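Local structure of ribonucleoside-diphosphate reductase (Pseudomonas aeruginosa, 5IM3) at residues 353-356 with 357-361; 472-476 with 477-481; 852-856 with 857-861; 625-628 with 629-633. The protein probably reduces ribonucleoside diphosphates to 2'-deoxyribonucleoside diphosphates, providing precursors for DNA synthesis, and is an allosteric enzyme that binds dATP. One frame throughout, in Å; residues are numbered along the deposited sequence.

Contact 1 of 4, residues 353-356 with 357-361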
# COMPACT_ATOMS: atom_id res chain seq x y z
N TYR A 353 -51.89 12.24 -6.81
CA TYR A 353 -50.89 12.83 -7.68
C TYR A 353 -50.40 14.09 -6.99
O TYR A 353 -51.12 14.69 -6.20
CB TYR A 353 -51.46 13.13 -9.07
CG TYR A 353 -50.73 14.20 -9.86
CD1 TYR A 353 -51.08 15.54 -9.74
CD2 TYR A 353 -49.70 13.87 -10.73
CE1 TYR A 353 -50.41 16.52 -10.46
CE2 TYR A 353 -49.04 14.84 -11.46
CZ TYR A 353 -49.40 16.16 -11.32
OH TYR A 353 -48.73 17.13 -12.04
N MET A 354 -49.15 14.47 -7.27
CA MET A 354 -48.58 15.67 -6.66
C MET A 354 -47.82 16.44 -7.72
O MET A 354 -46.93 15.90 -8.38
CB MET A 354 -47.67 15.31 -5.49
CG MET A 354 -47.27 16.51 -4.64
SD MET A 354 -48.69 17.43 -4.00
CE MET A 354 -49.52 16.18 -3.02
N SER A 355 -48.18 17.71 -7.88
CA SER A 355 -47.45 18.58 -8.79
C SER A 355 -46.01 18.74 -8.31
O SER A 355 -45.68 18.47 -7.16
CB SER A 355 -48.14 19.94 -8.88
OG SER A 355 -49.50 19.80 -9.24
N SER A 356 -45.16 19.18 -9.23
CA SER A 356 -43.76 19.39 -8.90
C SER A 356 -43.61 20.50 -7.87
O SER A 356 -44.51 21.31 -7.64
CB SER A 356 -42.97 19.74 -10.16
OG SER A 356 -43.46 20.95 -10.72
N THR A 357 -42.43 20.52 -7.24
CA THR A 357 -42.11 21.53 -6.24
C THR A 357 -42.37 22.96 -6.71
O THR A 357 -42.98 23.73 -5.95
CB THR A 357 -40.65 21.33 -5.81
OG1 THR A 357 -40.59 20.30 -4.81
CG2 THR A 357 -40.03 22.61 -5.25
N PRO A 358 -41.93 23.39 -7.90
CA PRO A 358 -42.21 24.78 -8.29
C PRO A 358 -43.69 25.07 -8.48
O PRO A 358 -44.14 26.17 -8.13
CB PRO A 358 -41.41 24.95 -9.60
CG PRO A 358 -41.23 23.58 -10.12
CD PRO A 358 -41.12 22.69 -8.91
N THR A 359 -44.46 24.13 -9.03
CA THR A 359 -45.89 24.35 -9.15
C THR A 359 -46.52 24.52 -7.77
O THR A 359 -47.24 25.49 -7.52
CB THR A 359 -46.55 23.18 -9.89
OG1 THR A 359 -46.11 23.18 -11.26
CG2 THR A 359 -48.07 23.31 -9.87
N LEU A 360 -46.23 23.60 -6.85
CA LEU A 360 -46.76 23.70 -5.50
C LEU A 360 -46.43 25.04 -4.86
O LEU A 360 -47.26 25.62 -4.15
CB LEU A 360 -46.21 22.57 -4.63
CG LEU A 360 -46.72 21.16 -4.95
CD1 LEU A 360 -46.04 20.16 -4.05
CD2 LEU A 360 -48.24 21.09 -4.80
N PHE A 361 -45.23 25.56 -5.12
CA PHE A 361 -44.79 26.77 -4.44
C PHE A 361 -45.37 28.04 -5.06
O PHE A 361 -45.67 29.00 -4.33
CB PHE A 361 -43.26 26.84 -4.44
CG PHE A 361 -42.70 27.86 -3.50
CD1 PHE A 361 -42.42 29.14 -3.93
CD2 PHE A 361 -42.47 27.54 -2.17
CE1 PHE A 361 -41.90 30.09 -3.07
CE2 PHE A 361 -41.96 28.49 -1.30
CZ PHE A 361 -41.68 29.76 -1.74
O HOH W 1 -46.56 20.57 -12.00
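Met354 and Leu360 make the apolar side of this contact, their side chains crossing at about a right angle where the sulphur SD of Met354 lies 3.8 Å from CD2 of Leu360. The methionine chain bends at both chi2 and chi3, which curls SD over the branched end of the leucine. Beside this pair, CB of Ser355 rests 3.5 Å from the methyl CG2 of Thr359. Ile775 of helix 773-779 and Leu348 of helix 337-349 close in from outside, so this half is tightly buried. The other half, at Ser356, Thr357 and Pro358, is partly exposed. There OG of Ser356, set between its backbone N and carbonyl carbon (chi1 61°), is brought 3.4 Å from CD of Pro358. At the border of the two, a water donates to Thr359 OG1 over 2.7 Å and is held weakly by the backbone N of Ser356; Thr359 OG1 also bonds to Leu370 O. Between the halves Leu360 N gives a nearly straight bond (178°) to Ser356 O at 3.0 Å. With Ser356 at the N-cap position, this is a strand-to-helix junction, in which strand 353-355, antiparallel to strand 600-608, leads into helix 357-362.

Contact 2 of 4, residues 472-476 with 477-481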
# COMPACT_ATOMS: atom_id res chain seq x y z
N GLY A 472 -5.46 18.58 -7.56
CA GLY A 472 -4.93 18.98 -8.85
C GLY A 472 -5.12 20.46 -9.12
O GLY A 472 -5.64 21.23 -8.30
N ASP A 473 -4.68 20.86 -10.31
CA ASP A 473 -4.77 22.25 -10.75
C ASP A 473 -6.22 22.73 -10.70
O ASP A 473 -7.10 22.13 -11.33
CB ASP A 473 -4.21 22.39 -12.16
CG ASP A 473 -4.04 23.84 -12.60
OD1 ASP A 473 -4.50 24.75 -11.88
OD2 ASP A 473 -3.45 24.06 -13.68
N ASP A 474 -6.47 23.81 -9.96
CA ASP A 474 -7.83 24.32 -9.83
C ASP A 474 -8.32 25.00 -11.10
O ASP A 474 -9.53 25.11 -11.30
CB ASP A 474 -7.91 25.30 -8.65
CG ASP A 474 -9.15 25.09 -7.81
OD1 ASP A 474 -10.26 24.98 -8.39
OD2 ASP A 474 -9.02 25.03 -6.57
N ARG A 475 -7.40 25.46 -11.96
CA ARG A 475 -7.80 26.00 -13.25
C ARG A 475 -8.46 24.95 -14.14
O ARG A 475 -9.05 25.31 -15.16
CB ARG A 475 -6.58 26.57 -13.98
CG ARG A 475 -5.76 27.57 -13.18
CD ARG A 475 -4.57 28.07 -13.99
NE ARG A 475 -3.64 28.86 -13.18
CZ ARG A 475 -2.62 28.36 -12.50
NH1 ARG A 475 -2.37 27.06 -12.51
NH2 ARG A 475 -1.83 29.17 -11.80
N ARG A 476 -8.36 23.67 -13.78
CA ARG A 476 -8.93 22.58 -14.56
C ARG A 476 -10.02 21.85 -13.78
O ARG A 476 -10.30 20.68 -14.02
CB ARG A 476 -7.83 21.61 -14.99
CG ARG A 476 -6.72 22.28 -15.82
CD ARG A 476 -5.52 21.37 -16.03
NE ARG A 476 -5.82 20.25 -16.92
CZ ARG A 476 -5.85 20.34 -18.25
NH1 ARG A 476 -5.60 21.50 -18.85
NH2 ARG A 476 -6.14 19.27 -18.98
N ARG A 477 -10.66 22.56 -12.84
CA ARG A 477 -11.70 22.00 -11.99
C ARG A 477 -12.92 22.90 -11.99
O ARG A 477 -12.81 24.13 -12.07
CB ARG A 477 -11.20 21.83 -10.54
CG ARG A 477 -10.81 20.42 -10.15
CD ARG A 477 -9.95 19.78 -11.20
NE ARG A 477 -9.11 18.72 -10.67
CZ ARG A 477 -8.25 18.04 -11.41
NH1 ARG A 477 -8.14 18.30 -12.71
NH2 ARG A 477 -7.50 17.09 -10.87
N THR A 478 -14.10 22.29 -11.88
CA THR A 478 -15.36 23.00 -11.68
C THR A 478 -16.10 22.28 -10.55
O THR A 478 -16.93 21.40 -10.81
CB THR A 478 -16.21 23.05 -12.97
OG1 THR A 478 -16.51 21.72 -13.41
CG2 THR A 478 -15.47 23.80 -14.08
N HIS A 479 -15.80 22.65 -9.31
CA HIS A 479 -16.34 21.96 -8.14
C HIS A 479 -17.80 22.29 -7.86
O HIS A 479 -18.38 21.67 -6.96
CB HIS A 479 -15.51 22.28 -6.89
CG HIS A 479 -14.07 21.87 -7.00
ND1 HIS A 479 -13.04 22.79 -7.01
CD2 HIS A 479 -13.50 20.65 -7.10
CE1 HIS A 479 -11.89 22.15 -7.11
NE2 HIS A 479 -12.14 20.85 -7.16
N ASP A 480 -18.40 23.23 -8.58
CA ASP A 480 -19.77 23.64 -8.33
C ASP A 480 -20.66 23.39 -9.54
O ASP A 480 -21.75 23.96 -9.63
CB ASP A 480 -19.82 25.11 -7.92
CG ASP A 480 -18.82 25.43 -6.82
OD1 ASP A 480 -19.16 25.25 -5.63
OD2 ASP A 480 -17.69 25.85 -7.14
N MET A 481 -20.23 22.53 -10.45
CA MET A 481 -20.94 22.25 -11.69
C MET A 481 -20.97 20.75 -11.91
O MET A 481 -19.96 20.07 -11.69
CB MET A 481 -20.27 22.95 -12.88
CG MET A 481 -21.02 22.83 -14.20
SD MET A 481 -20.05 23.38 -15.62
CE MET A 481 -18.96 21.97 -15.82
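Arg477 folds back on the residues just before it, in a surface loop of the barrel domain that combines an Asx turn at Asp473 with a short 3-10 segment and leads to strand 482-487. Of the backbone bonds, Arg477 N donates to Asp474 O at 3.2 Å. The same oxygen also accepts from Lys431 NZ, which bonds to Arg477 O as well, so one lysine of helix 427-440 holds the carbonyls of both Asp474 and Arg477. In the Asx turn, OD1 of Asp473 takes the N-H of Arg475 at 3.0 Å, met from above the carboxylate plane. The salt bridge from Arg475 NH1 to Asp473 OD1 adds to this, though its hydrogen bonds are weak.

The contacts of the Arg477 side chain follow from a bend at chi2 (46°), which lays CD 3.0 Å from Arg476 O. Asp473 O sits over one face of the guanidinium, while Arg476 O lies at its edge and receives only a weak bond from NH1. The stronger partner of this group is Thr471 O, bonded to NH2. As for the aromatic contact, the imidazole of His479, whose NE2 bonds to Lys469 O, stands perpendicular to the carboxylate of Asp474, and OD1 of Asp474 meets the ring edge 3.5 Å from CE1.

Contact 3 of 4, residues 852-856 with 857-861; sequences FEVET and RWIVE
A backbone bond from Trp858 N to Glu855 O at 3.1 Å ties the incoming loop to the helix, while that from Val860 N to Thr856 O, also 3.1 Å, belongs to the first helical turn. Glu855 and Arg857 lie side by side and point the same way, forming a salt bridge two residues apart. NE of Arg857 bonds to OE1 of Glu855 at 2.9 Å, and NH2 comes within 2.8 Å of OE2, although that bond is weak. The two flat groups stand almost perpendicular, 83° apart, so the pair is not the coplanar fork of a classical bidentate bridge; OE1 is met from above the carboxylate plane. The arginine gets there with CG set between its backbone N and carbonyl carbon (chi1 51°) and an extended chain from CG to NE. Here the chain passes from the loop after helix 842-847 into helix 856-866 of the barrel domain. NH1 of Arg857 lies over one face of the Trp858 indole, offset toward the rim. At the ring edge lie Glu855 O and Glu855 N, and CB of Glu855 is 3.8 Å from CD1. CG1 of Val854 comes at the indole obliquely, 4.0 Å from CD1 of Trp858, the two side chains crossing at about a right angle. Thr856 turns its hydroxyl to Tyr879 O, while its methyl CG2 touches CG2 of Val860 at 4.2 Å; Met894 of helix 885-897 packs on Val860.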
# COMPACT_ATOMS: atom_id res chain seq x y z
N PHE A 852 -28.28 -1.25 -1.11
CA PHE A 852 -26.95 -1.80 -1.32
C PHE A 852 -26.89 -3.31 -1.21
O PHE A 852 -25.83 -3.89 -1.47
CB PHE A 852 -25.95 -1.18 -0.34
CG PHE A 852 -25.32 0.08 -0.85
CD1 PHE A 852 -24.47 0.03 -1.94
CD2 PHE A 852 -25.56 1.30 -0.25
CE1 PHE A 852 -23.88 1.18 -2.43
CE2 PHE A 852 -24.98 2.45 -0.73
CZ PHE A 852 -24.13 2.39 -1.82
N GLU A 853 -27.99 -3.97 -0.83
CA GLU A 853 -28.04 -5.43 -0.81
C GLU A 853 -29.08 -5.96 -1.80
O GLU A 853 -29.54 -7.10 -1.67
CB GLU A 853 -28.30 -5.96 0.60
CG GLU A 853 -29.20 -5.10 1.48
CD GLU A 853 -28.96 -5.28 2.96
OE1 GLU A 853 -27.80 -5.52 3.36
OE2 GLU A 853 -29.93 -5.16 3.73
N VAL A 854 -29.46 -5.15 -2.79
CA VAL A 854 -30.15 -5.61 -3.98
C VAL A 854 -29.16 -5.55 -5.13
O VAL A 854 -28.52 -4.51 -5.35
CB VAL A 854 -31.40 -4.77 -4.30
CG1 VAL A 854 -32.05 -5.24 -5.60
CG2 VAL A 854 -32.40 -4.84 -3.16
N GLU A 855 -29.03 -6.65 -5.87
CA GLU A 855 -28.10 -6.68 -6.98
C GLU A 855 -28.50 -5.65 -8.04
O GLU A 855 -29.69 -5.47 -8.33
CB GLU A 855 -28.03 -8.07 -7.59
CG GLU A 855 -27.51 -9.13 -6.64
CD GLU A 855 -27.33 -10.47 -7.31
OE1 GLU A 855 -26.62 -10.51 -8.34
OE2 GLU A 855 -27.89 -11.47 -6.82
N THR A 856 -27.50 -4.98 -8.60
CA THR A 856 -27.76 -3.87 -9.51
C THR A 856 -28.53 -4.31 -10.74
O THR A 856 -29.29 -3.53 -11.31
CB THR A 856 -26.43 -3.22 -9.91
OG1 THR A 856 -25.66 -2.95 -8.74
CG2 THR A 856 -26.66 -1.92 -10.67
N ARG A 857 -28.37 -5.57 -11.15
CA ARG A 857 -29.04 -6.05 -12.36
C ARG A 857 -30.56 -5.95 -12.25
O ARG A 857 -31.23 -5.76 -13.27
CB ARG A 857 -28.61 -7.49 -12.66
CG ARG A 857 -28.74 -8.45 -11.49
CD ARG A 857 -28.28 -9.84 -11.88
NE ARG A 857 -28.15 -10.74 -10.74
CZ ARG A 857 -29.08 -11.61 -10.34
NH1 ARG A 857 -30.23 -11.73 -11.00
NH2 ARG A 857 -28.85 -12.38 -9.29
N TRP A 858 -31.11 -6.10 -11.05
CA TRP A 858 -32.56 -5.95 -10.89
C TRP A 858 -33.00 -4.53 -11.18
O TRP A 858 -34.03 -4.31 -11.83
CB TRP A 858 -32.99 -6.37 -9.49
CG TRP A 858 -32.69 -7.80 -9.16
CD1 TRP A 858 -31.74 -8.25 -8.29
CD2 TRP A 858 -33.35 -8.96 -9.68
NE1 TRP A 858 -31.76 -9.62 -8.24
CE2 TRP A 858 -32.74 -10.08 -9.09
CE3 TRP A 858 -34.39 -9.16 -10.59
CZ2 TRP A 858 -33.14 -11.39 -9.37
CZ3 TRP A 858 -34.78 -10.46 -10.88
CH2 TRP A 858 -34.16 -11.55 -10.27
N ILE A 859 -32.24 -3.54 -10.70
CA ILE A 859 -32.62 -2.14 -10.90
C ILE A 859 -32.50 -1.75 -12.37
O ILE A 859 -33.30 -0.97 -12.88
CB ILE A 859 -31.75 -1.23 -10.00
CG1 ILE A 859 -31.77 -1.72 -8.55
CG2 ILE A 859 -32.22 0.21 -10.07
CD1 ILE A 859 -33.15 -1.80 -7.94
N VAL A 860 -31.49 -2.29 -13.06
CA VAL A 860 -31.30 -1.97 -14.47
C VAL A 860 -32.40 -2.62 -15.31
O VAL A 860 -33.02 -1.96 -16.16
CB VAL A 860 -29.90 -2.42 -14.93
CG1 VAL A 860 -29.76 -2.28 -16.44
CG2 VAL A 860 -28.83 -1.62 -14.22
N GLU A 861 -32.65 -3.91 -15.09
CA GLU A 861 -33.66 -4.61 -15.88
C GLU A 861 -35.04 -4.01 -15.66
O GLU A 861 -35.84 -3.92 -16.60
CB GLU A 861 -33.67 -6.10 -15.53
CG GLU A 861 -32.84 -6.96 -16.47
CD GLU A 861 -33.41 -7.00 -17.87
OE1 GLU A 861 -34.59 -6.62 -18.04
OE2 GLU A 861 -32.68 -7.40 -18.80

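Contact 4 of 4, residues 625-628 with 629-633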
# COMPACT_ATOMS: atom_id res chain seq x y z
N LYS A 625 -58.28 7.51 -14.12
CA LYS A 625 -58.87 8.78 -13.71
C LYS A 625 -57.80 9.75 -13.22
O LYS A 625 -57.84 10.94 -13.55
CB LYS A 625 -59.91 8.54 -12.62
CG LYS A 625 -61.14 7.79 -13.12
CD LYS A 625 -61.52 6.68 -12.17
CE LYS A 625 -62.71 5.90 -12.68
NZ LYS A 625 -63.04 4.77 -11.77
N THR A 626 -56.84 9.26 -12.44
CA THR A 626 -55.80 10.15 -11.92
C THR A 626 -54.86 10.61 -13.03
O THR A 626 -54.45 11.78 -13.05
CB THR A 626 -55.02 9.44 -10.82
OG1 THR A 626 -54.46 8.23 -11.34
CG2 THR A 626 -55.93 9.12 -9.64
N VAL A 627 -54.52 9.72 -13.96
CA VAL A 627 -53.63 10.10 -15.06
C VAL A 627 -54.31 11.13 -15.96
O VAL A 627 -53.68 12.10 -16.39
CB VAL A 627 -53.19 8.85 -15.85
CG1 VAL A 627 -52.45 9.26 -17.12
CG2 VAL A 627 -52.31 7.97 -14.99
N LYS A 628 -55.59 10.92 -16.27
CA LYS A 628 -56.30 11.87 -17.11
C LYS A 628 -56.26 13.27 -16.52
O LYS A 628 -56.02 14.25 -17.24
CB LYS A 628 -57.75 11.42 -17.30
CG LYS A 628 -57.94 10.32 -18.34
CD LYS A 628 -59.42 10.03 -18.55
CE LYS A 628 -59.66 9.22 -19.82
NZ LYS A 628 -61.11 9.13 -20.14
N THR A 629 -56.49 13.39 -15.21
CA THR A 629 -56.46 14.71 -14.58
C THR A 629 -55.04 15.23 -14.44
O THR A 629 -54.81 16.44 -14.54
CB THR A 629 -57.15 14.65 -13.22
OG1 THR A 629 -58.51 14.25 -13.39
CG2 THR A 629 -57.11 16.01 -12.53
N ALA A 630 -54.08 14.34 -14.20
CA ALA A 630 -52.68 14.75 -14.07
C ALA A 630 -52.19 15.40 -15.36
O ALA A 630 -51.59 16.48 -15.34
CB ALA A 630 -51.81 13.55 -13.72
N VAL A 631 -52.44 14.75 -16.50
CA VAL A 631 -51.97 15.28 -17.78
C VAL A 631 -52.60 16.64 -18.05
O VAL A 631 -51.93 17.56 -18.53
CB VAL A 631 -52.26 14.28 -18.92
CG1 VAL A 631 -51.91 14.89 -20.27
CG2 VAL A 631 -51.48 12.99 -18.70
N ARG A 632 -53.89 16.80 -17.74
CA ARG A 632 -54.54 18.08 -17.95
C ARG A 632 -53.87 19.17 -17.11
O ARG A 632 -53.57 20.26 -17.61
CB ARG A 632 -56.03 17.99 -17.61
CG ARG A 632 -56.80 19.25 -17.97
CD ARG A 632 -58.26 19.16 -17.54
NE ARG A 632 -59.04 20.29 -18.03
CZ ARG A 632 -59.66 20.32 -19.21
NH1 ARG A 632 -59.59 19.27 -20.03
NH2 ARG A 632 -60.34 21.40 -19.58
N MET A 633 -53.63 18.88 -15.83
CA MET A 633 -52.95 19.85 -14.97
C MET A 633 -51.59 20.22 -15.53
O MET A 633 -51.19 21.39 -15.51
CB MET A 633 -52.82 19.29 -13.56
CG MET A 633 -54.15 19.05 -12.88
SD MET A 633 -54.01 18.14 -11.33
CE MET A 633 -53.07 19.28 -10.32
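The flat groups meeting between Lys625-Lys628 and Thr629-Met633 are peptide units, with the carbonyls of one helical turn facing the N-H groups of the next. Thr629 N reaches Lys625 O at 3.3 Å, and Ala630 N meets Thr626 O at 2.8 Å. Val631 N bonds to Val627 O at 2.9 Å, whereas the bond from Arg632 N to Lys628 O is weak. The guanidinium of Arg632 leads away from these turns, extended, to salt bridges with Glu334 and Glu706.

Side chains add little across the turns. CG1 of Val627 lies 4.2 Å from CG2 of Val631, the same methyl that sits 3.3 Å from Val627 O. CB of Ala630 rests 3.2 Å from Thr626 O. OG1 of Thr629 is set beside its backbone N (chi1 -61°), 3.4 Å from Lys625 O, but its hydrogen bond is with Glu343 OE2.

This is an ordinary alpha-helical register in the middle of helix 620-640. The valines face helix 679-707, while Thr629 faces helix 337-349. Arg632 is buried in a cluster with Arg340 and Arg707 that has Glu334 and Glu706 among them; the two carboxylates that grip its NH2 probably balance the buried charge.

In the fold
From the N terminus the contacts come in the order 1, 2, 4, 3. All are in series, none nests in or crosses another, and each closes only a local turn of continuous chain. Contact 1 leads strand 353-355 into helix 357-362, and contact 2 shapes the loop entering strand 482-487. Contact 4 lies within helix 620-640 and contact 3 opens helix 856-866. Contacts 1 and 4 touch directly: the ring of Tyr353 packs on Ala630 and Met633, joining the strand to the helix. Contacts 2 and 3 both lie apart from this pair, contact 2 with its centre about 44 Å from that of contact 4.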